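Probable leucine/isoleucine/valine-binding protein (Rhodopirellula baltica, PDB 4KV7) probably binds branched-chain amino acids or related small ligands as the periplasmic solute-binding component of an ABC-type transport system. Local coordinates at residues L216-M222 with F241-A247; H39-A43 with A289-Y293. The protein carries 1 engineered substitution. One frame throughout, in Å; residues are numbered along the deposited sequence.

The two contacts lie far apart, on either side of the middle of the molecule: their centres are 35 Å from each other and their nearest atoms about 20 Å. Interaction 1 joins neighbouring parallel strands in the seven-stranded sheet, whereas interaction 2 packs the early helix 31-50 against helix 281-293, which follows that sheet's strand 268-271. The strand pair falls within the 245 residues that separate the two helical segments. After five of the sheet's strands the chain returns to pack beside helix 31-50, and the last two, 361-365 and 370-372, follow later. Such a return fits the interwoven two-lobed fold of periplasmic binding proteins.

Interaction 1. Residues L216-M222 with F241-A247; sequences LPKAVIM and FNPQFLA
A beta-alpha-beta unit brings these segments together: strand 219-223, helix 226-238 and strand 244-247 place two parallel strands side by side within the seven-stranded sheet. Residues 219-222 and 244-247 are extended; Lys218 (phi/psi -95/-16) breaks the extended run just before its strand. The short axes approach to 4.7 Å and cross at -19°. Ala219, Val220, Ile221 and Met222 pair in order with Gln244, Phe245, Leu246 and Ala247, at CA-CA separations of 4.5 to 4.9 Å. Four backbone hydrogen bonds set the register: Gln244 N to Lys218 O (2.9 Å), Val220 N to Gln244 O (2.8 Å), Leu246 N to Val220 O (2.9 Å) and Met222 N to Leu246 O (2.7 Å).

One sheet face carries Ala219, Ile221, Gln244 and Leu246. All but Gln244 meet helix 138-151; Leu246 CD1 lies 4.0 Å from Ala219 CB and 4.2 Å from Ile221 CG1. The side-chain NE2 of Gln244 leads away, donating to Gly266 O and to Phe245 O (3.0 Å from NE2). On the other face, Val220 CB is 3.9 Å from Phe245 CD1. Met222, present as selenomethionine (m, t, m), extends SE to 3.8 Å from Phe245 CD1, an oblique Met-aromatic contact, and CE to 3.7 Å from Ala247 CB, where a small residue leaves room. Both Met222 and Phe245 touch helix 226-238. Before the strands, Phe241 (chi1 t) brings CE1 to 3.6 Å from Leu216 CD1, while Val220 CG2 rests 3.7 Å from Pro243 CG.

Val220 thus spends N and O here, Ala219 and Ile221 turn theirs to strand 159-164, and branched, aromatic and methionine side chains seal both faces by apolar packing.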
loop_
_atom_site.group_PDB
_atom_site.type_symbol
_atom_site.label_atom_id
_atom_site.label_comp_id
_atom_site.label_asym_id
_atom_site.label_seq_id
_atom_site.Cartn_x
_atom_site.Cartn_y
_atom_site.Cartn_z
ATOM N N LEU A 216 -10.526 13.375 25.516
ATOM C CA LEU A 216 -9.932 12.081 25.197
ATOM C C LEU A 216 -10.448 11.603 23.841
ATOM O O LEU A 216 -11.646 11.679 23.580
ATOM C CB LEU A 216 -10.304 11.075 26.283
ATOM C CG LEU A 216 -9.733 9.662 26.184
ATOM C CD1 LEU A 216 -8.236 9.650 26.504
ATOM C CD2 LEU A 216 -10.494 8.708 27.090
ATOM N N PRO A 217 -9.555 11.134 22.962
ATOM C CA PRO A 217 -10.045 10.701 21.649
ATOM C C PRO A 217 -10.998 9.513 21.737
ATOM O O PRO A 217 -10.785 8.596 22.540
ATOM C CB PRO A 217 -8.766 10.289 20.915
ATOM C CG PRO A 217 -7.674 11.020 21.603
ATOM C CD PRO A 217 -8.086 11.075 23.049
ATOM N N LYS A 218 -12.054 9.550 20.925
ATOM C CA LYS A 218 -12.960 8.414 20.797
ATOM C C LYS A 218 -12.588 7.536 19.616
ATOM O O LYS A 218 -13.035 6.391 19.527
ATOM C CB LYS A 218 -14.410 8.874 20.667
ATOM C CG LYS A 218 -14.957 9.459 21.948
ATOM C CD LYS A 218 -16.425 9.855 21.818
ATOM C CE LYS A 218 -17.035 10.162 23.181
ATOM N NZ LYS A 218 -16.267 11.182 23.940
ATOM N N ALA A 219 -11.763 8.073 18.727
ATOM C CA ALA A 219 -11.290 7.333 17.576
ATOM C C ALA A 219 -9.827 7.667 17.405
ATOM O O ALA A 219 -9.430 8.826 17.581
ATOM C CB ALA A 219 -12.065 7.738 16.320
ATOM N N VAL A 220 -9.027 6.664 17.066
ATOM C CA VAL A 220 -7.613 6.868 16.793
ATOM C C VAL A 220 -7.289 6.283 15.427
ATOM O O VAL A 220 -7.415 5.075 15.201
ATOM C CB VAL A 220 -6.712 6.224 17.866
ATOM C CG1 VAL A 220 -5.250 6.359 17.491
ATOM C CG2 VAL A 220 -6.966 6.863 19.223
ATOM N N ILE A 221 -6.885 7.161 14.514
ATOM C CA ILE A 221 -6.453 6.791 13.177
ATOM C C ILE A 221 -4.962 6.493 13.224
ATOM O O ILE A 221 -4.146 7.339 13.613
ATOM C CB ILE A 221 -6.804 7.905 12.158
ATOM C CG1 ILE A 221 -8.327 7.983 11.997
ATOM C CG2 ILE A 221 -6.144 7.640 10.811
ATOM C CD1 ILE A 221 -8.841 9.207 11.225
HETATM N N MSE A 222 -4.618 5.271 12.835
HETATM C CA MSE A 222 -3.246 4.777 12.916
HETATM C C MSE A 222 -2.570 4.818 11.556
HETATM O O MSE A 222 -2.981 4.126 10.611
HETATM C CB MSE A 222 -3.225 3.355 13.469
HETATM C CG MSE A 222 -3.894 3.240 14.825
HETATM SE SE MSE A 222 -3.742 1.503 15.683
HETATM C CE MSE A 222 -4.482 0.423 14.250
ATOM N N PHE A 241 -7.750 2.346 28.029
ATOM C CA PHE A 241 -8.128 3.208 26.916
ATOM C C PHE A 241 -8.571 2.361 25.729
ATOM O O PHE A 241 -7.768 1.621 25.161
ATOM C CB PHE A 241 -6.933 4.076 26.524
ATOM C CG PHE A 241 -7.195 5.021 25.383
ATOM C CD1 PHE A 241 -8.294 5.871 25.392
ATOM C CD2 PHE A 241 -6.304 5.096 24.325
ATOM C CE1 PHE A 241 -8.514 6.750 24.342
ATOM C CE2 PHE A 241 -6.517 5.974 23.277
ATOM C CZ PHE A 241 -7.623 6.806 23.294
ATOM N N ASN A 242 -9.841 2.480 25.349
ATOM C CA ASN A 242 -10.406 1.654 24.287
ATOM C C ASN A 242 -11.203 2.442 23.244
ATOM O O ASN A 242 -12.413 2.256 23.100
ATOM C CB ASN A 242 -11.279 0.544 24.884
ATOM C CG ASN A 242 -10.485 -0.433 25.738
ATOM O OD1 ASN A 242 -9.868 -1.366 25.220
ATOM N ND2 ASN A 242 -10.501 -0.227 27.049
ATOM N N PRO A 243 -10.529 3.321 22.496
ATOM C CA PRO A 243 -11.219 4.065 21.443
ATOM C C PRO A 243 -11.477 3.157 20.252
ATOM O O PRO A 243 -10.995 2.022 20.231
ATOM C CB PRO A 243 -10.178 5.102 21.040
ATOM C CG PRO A 243 -8.873 4.351 21.200
ATOM C CD PRO A 243 -9.072 3.553 22.471
ATOM N N GLN A 244 -12.206 3.647 19.260
ATOM C CA GLN A 244 -12.251 2.961 17.979
ATOM C C GLN A 244 -10.919 3.176 17.275
ATOM O O GLN A 244 -10.543 4.314 16.994
ATOM C CB GLN A 244 -13.376 3.524 17.116
ATOM C CG GLN A 244 -13.414 2.950 15.710
ATOM C CD GLN A 244 -13.771 1.477 15.693
ATOM O OE1 GLN A 244 -14.872 1.096 16.079
ATOM N NE2 GLN A 244 -12.850 0.642 15.221
ATOM N N PHE A 245 -10.203 2.090 16.991
ATOM C CA PHE A 245 -8.957 2.170 16.235
ATOM C C PHE A 245 -9.248 1.971 14.761
ATOM O O PHE A 245 -10.048 1.106 14.396
ATOM C CB PHE A 245 -7.959 1.114 16.721
ATOM C CG PHE A 245 -7.396 1.397 18.084
ATOM C CD1 PHE A 245 -6.457 2.402 18.254
ATOM C CD2 PHE A 245 -7.803 0.668 19.189
ATOM C CE1 PHE A 245 -5.926 2.673 19.491
ATOM C CE2 PHE A 245 -7.273 0.935 20.436
ATOM C CZ PHE A 245 -6.330 1.943 20.584
ATOM N N LEU A 246 -8.608 2.775 13.923
ATOM C CA LEU A 246 -8.744 2.642 12.472
ATOM C C LEU A 246 -7.362 2.628 11.849
ATOM O O LEU A 246 -6.586 3.564 12.042
ATOM C CB LEU A 246 -9.534 3.801 11.863
ATOM C CG LEU A 246 -10.942 4.023 12.422
ATOM C CD1 LEU A 246 -10.952 5.050 13.555
ATOM C CD2 LEU A 246 -11.898 4.438 11.314
ATOM N N ALA A 247 -7.059 1.590 11.076
ATOM C CA ALA A 247 -5.744 1.422 10.466
ATOM C C ALA A 247 -5.812 1.759 8.987
ATOM O O ALA A 247 -6.706 1.284 8.275
ATOM C CB ALA A 247 -5.285 -0.010 10.644
#

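Interaction 2. Residues H39-A43 with A289-Y293; sequences HGILA and AMRDY
Both segments are regular alpha-helix, with Ala43 N bonded to His39 O (2.8 Å) and Tyr293 N to Ala289 O (2.9 Å). Their short axes stand perpendicular, crossing at 90° with a closest approach of 9.6 Å, and the backbones come nearest at Ala43 and Tyr293, CA to CA 5.5 Å. Tyr293 (chi1 t) reaches across, its ring lying over the helix so that Ala43 CA sits above one face, 3.9 Å from Tyr293 CG. The small alanine permits this approach. Leu42 CB adds apolar contact 3.7 Å from Tyr293 CE1. At the ring's far end Tyr293 OH hydrogen-bonds His39 ND1 at 2.8 Å; this pairs the two polar groups at the partly exposed edge of the contact, and the two rings meet obliquely, with planes at 61°.

Ala43 CB also approaches SE of Met290, another selenomethionine, at 3.9 Å and Ala289 CB at 4.4 Å. The folded m, m, m rotamer of Met290 brings its end closer than its sideways CA-CB bond suggests. Helix 301-319 flanks the contact, touching Ile41, Ala289 and Met290. Here a tyrosine laid across an alanine joins the first long helix of the periplasmic-binding-protein fold to helix 281-293, an orthogonal helix-helix packing.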
loop_
_atom_site.group_PDB
_atom_site.type_symbol
_atom_site.label_atom_id
_atom_site.label_comp_id
_atom_site.label_asym_id
_atom_site.label_seq_id
_atom_site.Cartn_x
_atom_site.Cartn_y
_atom_site.Cartn_z
ATOM N N HIS A 39 5.574 -11.376 -3.342
ATOM C CA HIS A 39 4.841 -12.585 -3.694
ATOM C C HIS A 39 3.698 -12.309 -4.670
ATOM O O HIS A 39 3.456 -13.101 -5.582
ATOM C CB HIS A 39 4.298 -13.292 -2.457
ATOM C CG HIS A 39 5.335 -14.041 -1.680
ATOM N ND1 HIS A 39 6.309 -14.807 -2.282
ATOM C CD2 HIS A 39 5.530 -14.160 -0.346
ATOM C CE1 HIS A 39 7.065 -15.359 -1.350
ATOM N NE2 HIS A 39 6.610 -14.988 -0.168
ATOM N N GLY A 40 2.964 -11.220 -4.462
ATOM C CA GLY A 40 1.858 -10.895 -5.353
ATOM C C GLY A 40 2.321 -10.641 -6.777
ATOM O O GLY A 40 1.721 -11.140 -7.734
ATOM N N ILE A 41 3.391 -9.864 -6.914
ATOM C CA ILE A 41 3.980 -9.617 -8.226
ATOM C C ILE A 41 4.454 -10.928 -8.856
ATOM O O ILE A 41 4.201 -11.199 -10.036
ATOM C CB ILE A 41 5.155 -8.615 -8.121
ATOM C CG1 ILE A 41 4.637 -7.217 -7.783
ATOM C CG2 ILE A 41 5.990 -8.603 -9.407
ATOM C CD1 ILE A 41 4.103 -6.476 -8.971
ATOM N N LEU A 42 5.147 -11.749 -8.078
ATOM C CA LEU A 42 5.659 -12.997 -8.622
ATOM C C LEU A 42 4.550 -13.967 -8.996
ATOM O O LEU A 42 4.678 -14.711 -9.966
ATOM C CB LEU A 42 6.648 -13.644 -7.657
ATOM C CG LEU A 42 7.979 -12.903 -7.491
ATOM C CD1 LEU A 42 8.837 -13.568 -6.428
ATOM C CD2 LEU A 42 8.738 -12.828 -8.820
ATOM N N ALA A 43 3.448 -13.953 -8.253
ATOM C CA ALA A 43 2.315 -14.801 -8.610
ATOM C C ALA A 43 1.718 -14.344 -9.945
ATOM O O ALA A 43 1.345 -15.167 -10.789
ATOM C CB ALA A 43 1.262 -14.790 -7.520
ATOM N N ALA A 289 -3.944 -17.827 -8.960
ATOM C CA ALA A 289 -2.528 -17.572 -9.204
ATOM C C ALA A 289 -1.711 -17.867 -7.958
ATOM O O ALA A 289 -0.650 -18.488 -8.044
ATOM C CB ALA A 289 -2.305 -16.145 -9.668
HETATM N N MSE A 290 -2.205 -17.437 -6.800
HETATM C CA MSE A 290 -1.527 -17.727 -5.534
HETATM C C MSE A 290 -1.461 -19.218 -5.242
HETATM O O MSE A 290 -0.427 -19.730 -4.791
HETATM C CB MSE A 290 -2.223 -17.009 -4.379
HETATM C CG MSE A 290 -2.036 -15.507 -4.397
HETATM SE SE MSE A 290 -0.243 -14.931 -3.884
HETATM C CE MSE A 290 -0.400 -15.275 -1.976
ATOM N N ARG A 291 -2.564 -19.918 -5.491
ATOM C CA ARG A 291 -2.625 -21.342 -5.217
ATOM C C ARG A 291 -1.586 -22.096 -6.050
ATOM O O ARG A 291 -0.910 -23.002 -5.548
ATOM C CB ARG A 291 -4.027 -21.885 -5.494
ATOM C CG ARG A 291 -4.238 -23.310 -5.003
ATOM C CD ARG A 291 -5.665 -23.796 -5.248
ATOM N NE ARG A 291 -5.988 -23.818 -6.673
ATOM C CZ ARG A 291 -6.780 -22.935 -7.277
ATOM N NH1 ARG A 291 -7.359 -21.963 -6.585
ATOM N NH2 ARG A 291 -7.006 -23.028 -8.580
ATOM N N ASP A 292 -1.454 -21.719 -7.320
ATOM C CA ASP A 292 -0.499 -22.372 -8.211
ATOM C C ASP A 292 0.936 -21.940 -7.916
ATOM O O ASP A 292 1.870 -22.723 -8.085
ATOM C CB ASP A 292 -0.831 -22.080 -9.677
ATOM C CG ASP A 292 -2.020 -22.882 -10.185
ATOM O OD1 ASP A 292 -2.524 -23.761 -9.448
ATOM O OD2 ASP A 292 -2.437 -22.636 -11.338
ATOM N N TYR A 293 1.111 -20.695 -7.489
ATOM C CA TYR A 293 2.435 -20.140 -7.206
ATOM C C TYR A 293 3.027 -20.750 -5.936
ATOM O O TYR A 293 4.161 -21.240 -5.941
ATOM C CB TYR A 293 2.335 -18.609 -7.122
ATOM C CG TYR A 293 3.509 -17.881 -6.502
ATOM C CD1 TYR A 293 4.717 -17.749 -7.183
ATOM C CD2 TYR A 293 3.399 -17.298 -5.250
ATOM C CE1 TYR A 293 5.786 -17.066 -6.615
ATOM C CE2 TYR A 293 4.460 -16.613 -4.677
ATOM C CZ TYR A 293 5.647 -16.509 -5.369
ATOM O OH TYR A 293 6.705 -15.830 -4.820
#